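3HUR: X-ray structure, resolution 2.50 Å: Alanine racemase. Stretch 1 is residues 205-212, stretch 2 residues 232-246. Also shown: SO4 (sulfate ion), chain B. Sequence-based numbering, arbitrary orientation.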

# COMPACT_ATOMS: atom_id res chain seq x y z
N ASN A 205 20.81 -28.35 -2.51
CA ASN A 205 20.48 -26.92 -2.29
C ASN A 205 20.42 -26.69 -0.80
O ASN A 205 20.85 -27.55 -0.04
CB ASN A 205 19.18 -26.51 -2.96
CG ASN A 205 17.97 -27.20 -2.36
OD1 ASN A 205 18.04 -27.79 -1.27
ND2 ASN A 205 16.85 -27.13 -3.08
N SER A 206 19.95 -25.51 -0.38
CA SER A 206 20.02 -25.12 1.03
C SER A 206 19.23 -26.07 1.90
O SER A 206 19.64 -26.44 3.00
CB SER A 206 19.47 -23.69 1.24
OG SER A 206 20.42 -22.66 0.94
N ALA A 207 18.05 -26.39 1.43
CA ALA A 207 17.09 -27.15 2.19
C ALA A 207 17.59 -28.63 2.32
O ALA A 207 17.56 -29.22 3.42
CB ALA A 207 15.70 -27.06 1.50
N THR A 208 18.11 -29.17 1.22
CA THR A 208 18.72 -30.44 1.22
C THR A 208 19.86 -30.44 2.21
O THR A 208 19.97 -31.36 3.04
CB THR A 208 19.21 -30.84 -0.17
OG1 THR A 208 18.18 -30.57 -1.13
CG2 THR A 208 19.51 -32.34 -0.21
N CYS A 209 20.69 -29.41 2.19
CA CYS A 209 21.80 -29.37 3.14
C CYS A 209 21.30 -29.38 4.59
O CYS A 209 21.87 -30.06 5.47
CB CYS A 209 22.70 -28.15 2.91
SG CYS A 209 23.70 -28.19 1.40
N ILE A 210 20.25 -28.61 4.86
CA ILE A 210 19.86 -28.41 6.26
C ILE A 210 19.19 -29.68 6.82
O ILE A 210 19.73 -30.28 7.73
CB ILE A 210 18.90 -27.22 6.48
CG1 ILE A 210 19.60 -25.89 6.14
CG2 ILE A 210 18.36 -27.22 7.92
CD1 ILE A 210 18.67 -24.76 6.00
N TRP A 211 18.06 -30.08 6.23
CA TRP A 211 17.22 -31.15 6.74
C TRP A 211 17.45 -32.59 6.21
O TRP A 211 16.71 -33.47 6.57
CB TRP A 211 15.73 -30.77 6.57
CG TRP A 211 15.36 -29.59 7.42
CD1 TRP A 211 15.19 -29.57 8.78
CD2 TRP A 211 15.21 -28.24 6.97
NE1 TRP A 211 14.91 -28.27 9.20
CE2 TRP A 211 14.93 -27.45 8.11
CE3 TRP A 211 15.27 -27.63 5.72
CZ2 TRP A 211 14.69 -26.08 8.03
CZ3 TRP A 211 15.04 -26.28 5.64
CH2 TRP A 211 14.75 -25.51 6.79
N HIS A 212 18.46 -32.83 5.38
CA HIS A 212 18.74 -34.17 4.90
C HIS A 212 20.24 -34.48 4.95
O HIS A 212 20.76 -35.24 4.13
CB HIS A 212 18.33 -34.30 3.44
CG HIS A 212 16.87 -34.17 3.19
ND1 HIS A 212 16.20 -32.97 3.27
CD2 HIS A 212 15.96 -35.08 2.76
CE1 HIS A 212 14.94 -33.15 2.93
NE2 HIS A 212 14.77 -34.42 2.62
N VAL A 232 18.68 -16.89 7.29
CA VAL A 232 17.25 -17.02 7.46
C VAL A 232 16.83 -18.49 7.39
O VAL A 232 17.59 -19.35 6.91
CB VAL A 232 16.44 -16.27 6.35
CG1 VAL A 232 16.79 -14.81 6.33
CG2 VAL A 232 16.61 -16.95 4.99
N ASN A 233 15.59 -18.75 7.82
CA ASN A 233 14.91 -20.03 7.63
C ASN A 233 14.36 -20.19 6.23
O ASN A 233 13.34 -19.64 5.91
CB ASN A 233 13.76 -20.16 8.63
CG ASN A 233 13.30 -21.60 8.79
OD1 ASN A 233 13.05 -22.05 9.92
ND2 ASN A 233 13.23 -22.35 7.69
N VAL A 234 15.02 -20.99 5.42
CA VAL A 234 14.56 -21.28 4.04
C VAL A 234 13.13 -21.92 3.83
O VAL A 234 12.57 -21.82 2.74
CB VAL A 234 15.67 -22.13 3.36
CG1 VAL A 234 15.20 -22.81 2.04
CG2 VAL A 234 16.89 -21.22 3.11
N SER A 235 12.56 -22.52 4.86
CA SER A 235 11.26 -23.23 4.77
C SER A 235 10.00 -22.35 4.90
O SER A 235 8.88 -22.87 4.85
CB SER A 235 11.20 -24.29 5.87
OG SER A 235 11.02 -23.69 7.13
N ASN A 236 10.20 -21.03 5.04
CA ASN A 236 9.15 -20.04 5.41
C ASN A 236 8.12 -20.51 6.42
O ASN A 236 6.95 -20.61 6.13
CB ASN A 236 8.53 -19.29 4.20
CG ASN A 236 7.73 -20.17 3.26
OD1 ASN A 236 8.13 -20.40 2.11
ND2 ASN A 236 6.55 -20.62 3.72
N GLY A 237 8.58 -20.78 7.64
CA GLY A 237 7.68 -21.23 8.71
C GLY A 237 7.51 -22.74 8.87
O GLY A 237 7.51 -23.25 10.00
N GLU A 238 7.42 -23.46 7.74
CA GLU A 238 7.09 -24.89 7.73
C GLU A 238 7.94 -25.82 8.61
O GLU A 238 7.37 -26.61 9.35
CB GLU A 238 7.03 -25.40 6.28
CG GLU A 238 5.97 -24.62 5.47
CD GLU A 238 5.49 -25.33 4.20
OE1 GLU A 238 4.90 -24.62 3.35
OE2 GLU A 238 5.68 -26.57 4.05
N LEU A 239 9.26 -25.71 8.59
CA LEU A 239 10.13 -26.61 9.36
C LEU A 239 10.96 -25.84 10.34
O LEU A 239 11.20 -24.66 10.13
CB LEU A 239 11.07 -27.38 8.43
CG LEU A 239 10.40 -28.12 7.27
CD1 LEU A 239 11.42 -28.55 6.23
CD2 LEU A 239 9.59 -29.30 7.81
N LYS A 240 11.43 -26.50 11.39
CA LYS A 240 12.22 -25.85 12.42
C LYS A 240 13.68 -26.12 12.15
O LYS A 240 14.04 -27.23 11.77
CB LYS A 240 11.84 -26.37 13.82
N MET A 241 14.55 -25.14 12.36
CA MET A 241 15.97 -25.34 12.07
C MET A 241 16.53 -26.42 13.02
O MET A 241 16.12 -26.50 14.17
CB MET A 241 16.75 -24.00 12.12
CG MET A 241 16.39 -23.05 10.96
SD MET A 241 17.02 -23.53 9.32
CE MET A 241 18.72 -23.43 9.83
N PRO A 242 17.41 -27.29 12.54
CA PRO A 242 17.97 -28.21 13.49
C PRO A 242 18.73 -27.50 14.60
O PRO A 242 19.62 -26.71 14.30
CB PRO A 242 18.92 -29.07 12.65
CG PRO A 242 18.62 -28.74 11.23
CD PRO A 242 17.48 -27.83 11.18
N PRO A 243 18.41 -27.80 15.87
CA PRO A 243 19.08 -27.14 17.01
C PRO A 243 20.61 -27.22 16.97
O PRO A 243 21.29 -26.29 17.45
CB PRO A 243 18.56 -27.91 18.22
CG PRO A 243 17.30 -28.52 17.80
CD PRO A 243 17.38 -28.76 16.32
N ASN A 244 21.16 -28.31 16.43
CA ASN A 244 22.62 -28.49 16.41
C ASN A 244 23.34 -27.69 15.35
O ASN A 244 24.56 -27.57 15.41
CB ASN A 244 23.00 -29.96 16.20
CG ASN A 244 22.56 -30.84 17.34
OD1 ASN A 244 22.86 -30.57 18.50
ND2 ASN A 244 21.83 -31.91 17.00
N LEU A 245 22.62 -27.21 14.34
CA LEU A 245 23.20 -26.37 13.30
C LEU A 245 23.05 -24.94 13.75
O LEU A 245 21.95 -24.50 14.08
CB LEU A 245 22.45 -26.56 12.01
CG LEU A 245 22.97 -25.80 10.80
CD1 LEU A 245 24.28 -26.40 10.35
CD2 LEU A 245 21.93 -25.88 9.72
N HIS A 246 24.15 -24.20 13.77
CA HIS A 246 24.09 -22.84 14.30
C HIS A 246 24.38 -21.81 13.24
O HIS A 246 25.44 -21.20 13.20
CB HIS A 246 25.02 -22.70 15.51
CG HIS A 246 24.77 -23.74 16.56
ND1 HIS A 246 25.79 -24.44 17.19
CD2 HIS A 246 23.61 -24.24 17.06
CE1 HIS A 246 25.27 -25.30 18.04
NE2 HIS A 246 23.95 -25.20 17.99
S SO4 B . 18.78 -22.36 -2.56
O1 SO4 B . 18.19 -21.12 -2.14
O2 SO4 B . 17.82 -23.43 -2.68
O3 SO4 B . 19.27 -22.21 -3.89
O4 SO4 B . 19.74 -22.65 -1.50

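A short helix, Ser-206 to Trp-211, packs against an irregular segment with neither helix nor strand, and the two bury 439 Å² between them. One hydrogen bond crosses the contact; apolar packing supplies the rest.

The polar element is a single hydrogen bond: Trp-211 NE1 donates to Lys-240 O at 2.9 Å, with an N-H...O angle of 167°. Because the acceptor is a backbone carbonyl, the Lys-240 side chain is not needed for it; its CB points away from the helix, and nothing beyond CB is modelled. The carbonyl lies near the plane of the indole, at its edge, where an N-H can reach it and leaves the faces to apolar neighbours.

Leu-239 takes one of them. Its CD1 sits 4.0 Å from the centroid of the Trp-211 six-membered ring and 15° off the normal, a CH-pi contact. Met-241 SD approaches the same ring obliquely, 3.7 Å from Trp-211 CZ2. Although the CB of Trp-211 points sideways, its m rotamer at chi1 carries the indole in among these partners, and no residue of the helix is covered more.

Aliphatic packing extends the contact along the helix. Ile-210 CG2 lies 3.4 Å from Pro-242 CD and 4.2 Å from Leu-245 CD2, while Ile-210 CD1 meets Met-241 SD at 3.9 Å; a branched side chain suits a site with several neighbours. One turn earlier the residues are small: Val-234 CG2 reaches Ser-206 CB at 4.0 Å, and Val-234 CG1 reaches Ala-207 CB at 4.3 Å.

Local bonds brace both partners. Asn-205 caps the helix, its OD1 accepting from Thr-208 N at 2.8 Å. Within the other stretch, Leu-239 N donates to Ser-235 OG at 3.1 Å, tying the Asn-233 to Asn-236 turn to the residue that covers the indole.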